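Local atomic coordinates of eukaryotic translation initiation factor 2A (Schizosaccharomyces pombe, PDB entry 3WJ9), a protein that probably directs methionyl-tRNAi to 40S ribosomal subunits in a codon-dependent manner during early translation of a small number of specific mRNAs. Residues A37-F49 with E400-N412. Sequence-based numbering, arbitrary orientation.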
loop_
_atom_site.group_PDB
_atom_site.type_symbol
_atom_site.label_atom_id
_atom_site.label_comp_id
_atom_site.label_asym_id
_atom_site.label_seq_id
_atom_site.Cartn_x
_atom_site.Cartn_y
_atom_site.Cartn_z
ATOM N N ALA A 37 -0.819 -19.899 -10.439
ATOM C CA ALA A 37 -0.607 -18.482 -10.175
ATOM C C ALA A 37 0.439 -18.293 -9.082
ATOM O O ALA A 37 0.560 -19.120 -8.177
ATOM C CB ALA A 37 -1.910 -17.809 -9.787
ATOM N N ARG A 38 1.195 -17.205 -9.173
ATOM C CA ARG A 38 2.263 -16.925 -8.218
ATOM C C ARG A 38 2.070 -15.569 -7.550
ATOM O O ARG A 38 2.748 -15.243 -6.576
ATOM C CB ARG A 38 3.625 -16.970 -8.909
ATOM C CG ARG A 38 3.773 -15.967 -10.037
ATOM C CD ARG A 38 5.199 -15.919 -10.546
ATOM N NE ARG A 38 5.602 -17.166 -11.187
ATOM C CZ ARG A 38 6.853 -17.454 -11.536
ATOM N NH1 ARG A 38 7.827 -16.585 -11.301
ATOM N NH2 ARG A 38 7.130 -18.614 -12.113
ATOM N N ASN A 39 1.143 -14.783 -8.084
ATOM C CA ASN A 39 0.869 -13.449 -7.568
ATOM C C ASN A 39 -0.489 -12.959 -8.058
ATOM O O ASN A 39 -1.027 -13.493 -9.028
ATOM C CB ASN A 39 1.973 -12.480 -7.994
ATOM C CG ASN A 39 1.967 -11.199 -7.186
ATOM O OD1 ASN A 39 1.404 -11.145 -6.094
ATOM N ND2 ASN A 39 2.598 -10.160 -7.719
ATOM N N ALA A 40 -1.044 -11.954 -7.384
ATOM C CA ALA A 40 -2.340 -11.395 -7.764
ATOM C C ALA A 40 -2.579 -10.027 -7.123
ATOM O O ALA A 40 -2.004 -9.719 -6.079
ATOM C CB ALA A 40 -3.460 -12.353 -7.386
ATOM N N CYS A 41 -3.434 -9.216 -7.747
ATOM C CA CYS A 41 -3.778 -7.895 -7.212
ATOM C C CYS A 41 -5.001 -7.261 -7.886
ATOM O O CYS A 41 -5.393 -7.651 -8.988
ATOM C CB CYS A 41 -2.584 -6.943 -7.340
ATOM S SG CYS A 41 -2.090 -6.555 -9.037
ATOM N N TYR A 42 -5.597 -6.283 -7.205
ATOM C CA TYR A 42 -6.695 -5.490 -7.752
ATOM C C TYR A 42 -6.206 -4.106 -8.172
ATOM O O TYR A 42 -5.234 -3.590 -7.619
ATOM C CB TYR A 42 -7.825 -5.325 -6.726
ATOM C CG TYR A 42 -8.787 -6.489 -6.607
ATOM C CD1 TYR A 42 -9.685 -6.789 -7.623
ATOM C CD2 TYR A 42 -8.824 -7.261 -5.455
ATOM C CE1 TYR A 42 -10.573 -7.848 -7.504
ATOM C CE2 TYR A 42 -9.705 -8.318 -5.326
ATOM C CZ TYR A 42 -10.578 -8.608 -6.354
ATOM O OH TYR A 42 -11.457 -9.658 -6.226
ATOM N N SER A 43 -6.885 -3.508 -9.145
ATOM C CA SER A 43 -6.692 -2.095 -9.447
ATOM C C SER A 43 -7.299 -1.284 -8.305
ATOM O O SER A 43 -8.262 -1.731 -7.685
ATOM C CB SER A 43 -7.323 -1.728 -10.795
ATOM O OG SER A 43 -8.705 -2.035 -10.822
ATOM N N PRO A 44 -6.729 -0.100 -8.012
ATOM C CA PRO A 44 -7.132 0.724 -6.865
ATOM C C PRO A 44 -8.643 0.935 -6.750
ATOM O O PRO A 44 -9.157 1.083 -5.641
ATOM C CB PRO A 44 -6.422 2.052 -7.132
ATOM C CG PRO A 44 -5.201 1.664 -7.885
ATOM C CD PRO A 44 -5.627 0.522 -8.767
ATOM N N ASN A 45 -9.332 0.951 -7.887
ATOM C CA ASN A 45 -10.783 1.098 -7.918
ATOM C C ASN A 45 -11.508 -0.239 -8.033
ATOM O O ASN A 45 -12.736 -0.286 -8.086
ATOM C CB ASN A 45 -11.196 2.014 -9.072
ATOM C CG ASN A 45 -10.388 1.766 -10.331
ATOM O OD1 ASN A 45 -9.172 1.588 -10.275
ATOM N ND2 ASN A 45 -11.060 1.765 -11.475
ATOM N N GLY A 46 -10.742 -1.324 -8.080
ATOM C CA GLY A 46 -11.303 -2.663 -8.093
ATOM C C GLY A 46 -12.092 -3.034 -9.335
ATOM O O GLY A 46 -12.894 -3.968 -9.309
ATOM N N LYS A 47 -11.873 -2.310 -10.426
ATOM C CA LYS A 47 -12.546 -2.627 -11.680
ATOM C C LYS A 47 -11.819 -3.740 -12.427
ATOM O O LYS A 47 -12.387 -4.373 -13.317
ATOM C CB LYS A 47 -12.657 -1.384 -12.565
ATOM C CG LYS A 47 -13.616 -0.331 -12.040
ATOM C CD LYS A 47 -13.817 0.785 -13.054
ATOM C CE LYS A 47 -14.766 1.849 -12.528
ATOM N NZ LYS A 47 -14.965 2.942 -13.520
ATOM N N LEU A 48 -10.563 -3.979 -12.060
ATOM C CA LEU A 48 -9.756 -4.989 -12.738
ATOM C C LEU A 48 -9.065 -5.948 -11.769
ATOM O O LEU A 48 -8.856 -5.630 -10.599
ATOM C CB LEU A 48 -8.708 -4.317 -13.631
ATOM C CG LEU A 48 -9.222 -3.520 -14.834
ATOM C CD1 LEU A 48 -8.070 -2.931 -15.635
ATOM C CD2 LEU A 48 -10.094 -4.397 -15.715
ATOM N N PHE A 49 -8.715 -7.124 -12.278
ATOM C CA PHE A 49 -8.003 -8.134 -11.501
ATOM C C PHE A 49 -6.871 -8.744 -12.322
ATOM O O PHE A 49 -7.082 -9.182 -13.453
ATOM C CB PHE A 49 -8.965 -9.229 -11.028
ATOM C CG PHE A 49 -8.283 -10.397 -10.370
ATOM C CD1 PHE A 49 -7.874 -10.324 -9.050
ATOM C CD2 PHE A 49 -8.061 -11.572 -11.071
ATOM C CE1 PHE A 49 -7.246 -11.396 -8.443
ATOM C CE2 PHE A 49 -7.437 -12.648 -10.471
ATOM C CZ PHE A 49 -7.029 -12.560 -9.154
ATOM N N GLU A 400 -1.985 -24.270 2.055
ATOM C CA GLU A 400 -1.029 -23.195 1.832
ATOM C C GLU A 400 -1.681 -22.027 1.099
ATOM O O GLU A 400 -1.649 -21.949 -0.128
ATOM C CB GLU A 400 0.180 -23.708 1.049
ATOM C CG GLU A 400 1.426 -22.857 1.206
ATOM C CD GLU A 400 2.646 -23.486 0.566
ATOM O OE1 GLU A 400 2.477 -24.301 -0.364
ATOM O OE2 GLU A 400 3.775 -23.170 0.997
ATOM N N LEU A 401 -2.281 -21.125 1.869
ATOM C CA LEU A 401 -2.889 -19.919 1.319
ATOM C C LEU A 401 -1.855 -18.802 1.228
ATOM O O LEU A 401 -1.035 -18.629 2.130
ATOM C CB LEU A 401 -4.075 -19.472 2.175
ATOM C CG LEU A 401 -4.735 -18.148 1.785
ATOM C CD1 LEU A 401 -5.480 -18.276 0.463
ATOM C CD2 LEU A 401 -5.659 -17.654 2.885
ATOM N N TYR A 402 -1.898 -18.044 0.138
ATOM C CA TYR A 402 -0.888 -17.025 -0.108
ATOM C C TYR A 402 -1.408 -15.606 0.129
ATOM O O TYR A 402 -0.788 -14.829 0.848
ATOM C CB TYR A 402 -0.339 -17.173 -1.526
ATOM C CG TYR A 402 0.410 -18.472 -1.718
ATOM C CD1 TYR A 402 1.259 -18.949 -0.729
ATOM C CD2 TYR A 402 0.271 -19.220 -2.879
ATOM C CE1 TYR A 402 1.952 -20.130 -0.887
ATOM C CE2 TYR A 402 0.969 -20.407 -3.047
ATOM C CZ TYR A 402 1.804 -20.858 -2.045
ATOM O OH TYR A 402 2.499 -22.036 -2.196
ATOM N N GLN A 403 -2.541 -15.265 -0.475
ATOM C CA GLN A 403 -3.156 -13.965 -0.235
ATOM C C GLN A 403 -4.673 -14.020 -0.376
ATOM O O GLN A 403 -5.228 -14.911 -1.025
ATOM C CB GLN A 403 -2.594 -12.904 -1.184
ATOM C CG GLN A 403 -2.508 -13.324 -2.654
ATOM C CD GLN A 403 -1.419 -12.585 -3.418
ATOM O OE1 GLN A 403 -0.229 -12.696 -3.113
ATOM N NE2 GLN A 403 -1.828 -11.829 -4.425
ATOM N N ALA A 404 -5.328 -13.050 0.248
ATOM C CA ALA A 404 -6.778 -12.927 0.234
ATOM C C ALA A 404 -7.143 -11.488 0.571
ATOM O O ALA A 404 -6.790 -10.993 1.638
ATOM C CB ALA A 404 -7.411 -13.893 1.225
ATOM N N PHE A 405 -7.844 -10.815 -0.335
ATOM C CA PHE A 405 -8.102 -9.388 -0.166
ATOM C C PHE A 405 -9.404 -8.943 -0.821
ATOM O O PHE A 405 -9.825 -9.501 -1.833
ATOM C CB PHE A 405 -6.933 -8.574 -0.732
ATOM C CG PHE A 405 -6.349 -9.146 -1.997
ATOM C CD1 PHE A 405 -6.954 -8.918 -3.220
ATOM C CD2 PHE A 405 -5.189 -9.903 -1.963
ATOM C CE1 PHE A 405 -6.422 -9.443 -4.385
ATOM C CE2 PHE A 405 -4.650 -10.428 -3.123
ATOM C CZ PHE A 405 -5.268 -10.198 -4.336
ATOM N N TRP A 406 -10.030 -7.929 -0.229
ATOM C CA TRP A 406 -11.258 -7.344 -0.758
ATOM C C TRP A 406 -11.052 -6.701 -2.123
ATOM O O TRP A 406 -9.962 -6.219 -2.434
ATOM C CB TRP A 406 -11.805 -6.289 0.205
ATOM C CG TRP A 406 -12.297 -6.821 1.507
ATOM C CD1 TRP A 406 -11.734 -6.634 2.734
ATOM C CD2 TRP A 406 -13.469 -7.613 1.719
ATOM N NE1 TRP A 406 -12.480 -7.266 3.698
ATOM C CE2 TRP A 406 -13.551 -7.876 3.100
ATOM C CE3 TRP A 406 -14.456 -8.129 0.874
ATOM C CZ2 TRP A 406 -14.580 -8.634 3.655
ATOM C CZ3 TRP A 406 -15.475 -8.880 1.426
ATOM C CH2 TRP A 406 -15.530 -9.125 2.803
ATOM N N ARG A 407 -12.108 -6.689 -2.930
ATOM C CA ARG A 407 -12.124 -5.895 -4.148
ATOM C C ARG A 407 -12.531 -4.472 -3.786
ATOM O O ARG A 407 -13.685 -4.229 -3.432
ATOM C CB ARG A 407 -13.084 -6.482 -5.178
ATOM C CG ARG A 407 -13.208 -5.651 -6.438
ATOM C CD ARG A 407 -14.466 -6.003 -7.202
ATOM N NE ARG A 407 -15.666 -5.772 -6.406
ATOM C CZ ARG A 407 -16.903 -5.894 -6.873
ATOM N NH1 ARG A 407 -17.104 -6.239 -8.137
ATOM N NH2 ARG A 407 -17.940 -5.663 -6.080
ATOM N N PRO A 408 -11.581 -3.527 -3.869
ATOM C CA PRO A 408 -11.799 -2.149 -3.412
ATOM C C PRO A 408 -12.820 -1.385 -4.252
ATOM O O PRO A 408 -12.755 -1.418 -5.479
ATOM C CB PRO A 408 -10.412 -1.516 -3.549
ATOM C CG PRO A 408 -9.752 -2.299 -4.628
ATOM C CD PRO A 408 -10.248 -3.706 -4.467
ATOM N N ARG A 409 -13.755 -0.710 -3.588
ATOM C CA ARG A 409 -14.734 0.131 -4.272
ATOM C C ARG A 409 -14.643 1.558 -3.739
ATOM O O ARG A 409 -14.398 1.760 -2.550
ATOM C CB ARG A 409 -16.154 -0.409 -4.085
ATOM C CG ARG A 409 -16.305 -1.918 -4.242
ATOM C CD ARG A 409 -15.742 -2.434 -5.557
ATOM N NE ARG A 409 -16.498 -1.984 -6.721
ATOM C CZ ARG A 409 -16.134 -2.222 -7.976
ATOM N NH1 ARG A 409 -15.022 -2.901 -8.228
ATOM N NH2 ARG A 409 -16.877 -1.782 -8.982
ATOM N N PRO A 410 -14.848 2.553 -4.617
ATOM C CA PRO A 410 -14.746 3.966 -4.239
ATOM C C PRO A 410 -16.090 4.632 -3.938
ATOM O O PRO A 410 -17.004 4.590 -4.763
ATOM C CB PRO A 410 -14.109 4.601 -5.477
ATOM C CG PRO A 410 -14.503 3.684 -6.635
ATOM C CD PRO A 410 -15.077 2.403 -6.063
ATOM N N LEU A 411 -16.182 5.252 -2.764
ATOM C CA LEU A 411 -17.349 6.040 -2.366
ATOM C C LEU A 411 -18.656 5.264 -2.492
ATOM O O LEU A 411 -19.601 5.723 -3.141
ATOM C CB LEU A 411 -17.442 7.321 -3.202
ATOM C CG LEU A 411 -16.601 8.536 -2.808
ATOM C CD1 LEU A 411 -15.330 8.583 -3.640
ATOM C CD2 LEU A 411 -17.405 9.810 -2.991
ATOM N N ASN A 412 -18.704 4.083 -1.887
ATOM C CA ASN A 412 -19.912 3.272 -1.931
ATOM C C ASN A 412 -21.007 3.888 -1.065
ATOM O O ASN A 412 -22.013 4.376 -1.577
ATOM C CB ASN A 412 -19.606 1.843 -1.478
ATOM C CG ASN A 412 -20.748 0.875 -1.754
ATOM O OD1 ASN A 412 -21.900 1.277 -1.911
ATOM N ND2 ASN A 412 -20.424 -0.413 -1.828
#
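Two neighbouring blades of the beta-propeller meet where Tyr42, ending the innermost strand 37-42 of its four-stranded blade, packs on strand 401-406, which pairs with the N-terminal strand 6-11 in the next blade. The two strands run nearly parallel (12°) with axes 8.1 Å apart, so side chains, not backbone pairing, fill the seam. With CG anti to the carbonyl carbon (chi1 -81°), the Tyr42 ring reaches across to Phe405 and Arg407. Arg407 CA lies over one ring face, 3.8 Å from the centroid in a CH-pi contact, and Phe49 covers the opposite face. Tyr42 CD2 meets Phe405 CD1 rim to rim at 3.4 Å, the planes 85° apart, while Pro408 CD packs against Tyr42 CB. The phenol OH is hydrogen-bonded to Gln6 OE1. An alanine here would probably open a gap between Arg407 and Phe49, strip Phe405 of its rim contact and leave Gln6 without the phenol. Beyond the strands, Gly46 CA lies 3.2 Å from Pro408 O, and Gly46 O sits at the guanidinium edge of Arg409, 2.6 Å from NH1. The guanidinium groups of Arg407 and Arg409 lie face against face; this cationic end of an aromatic and aliphatic seam is probably only partly offset by the Arg407-Glu63 salt bridge.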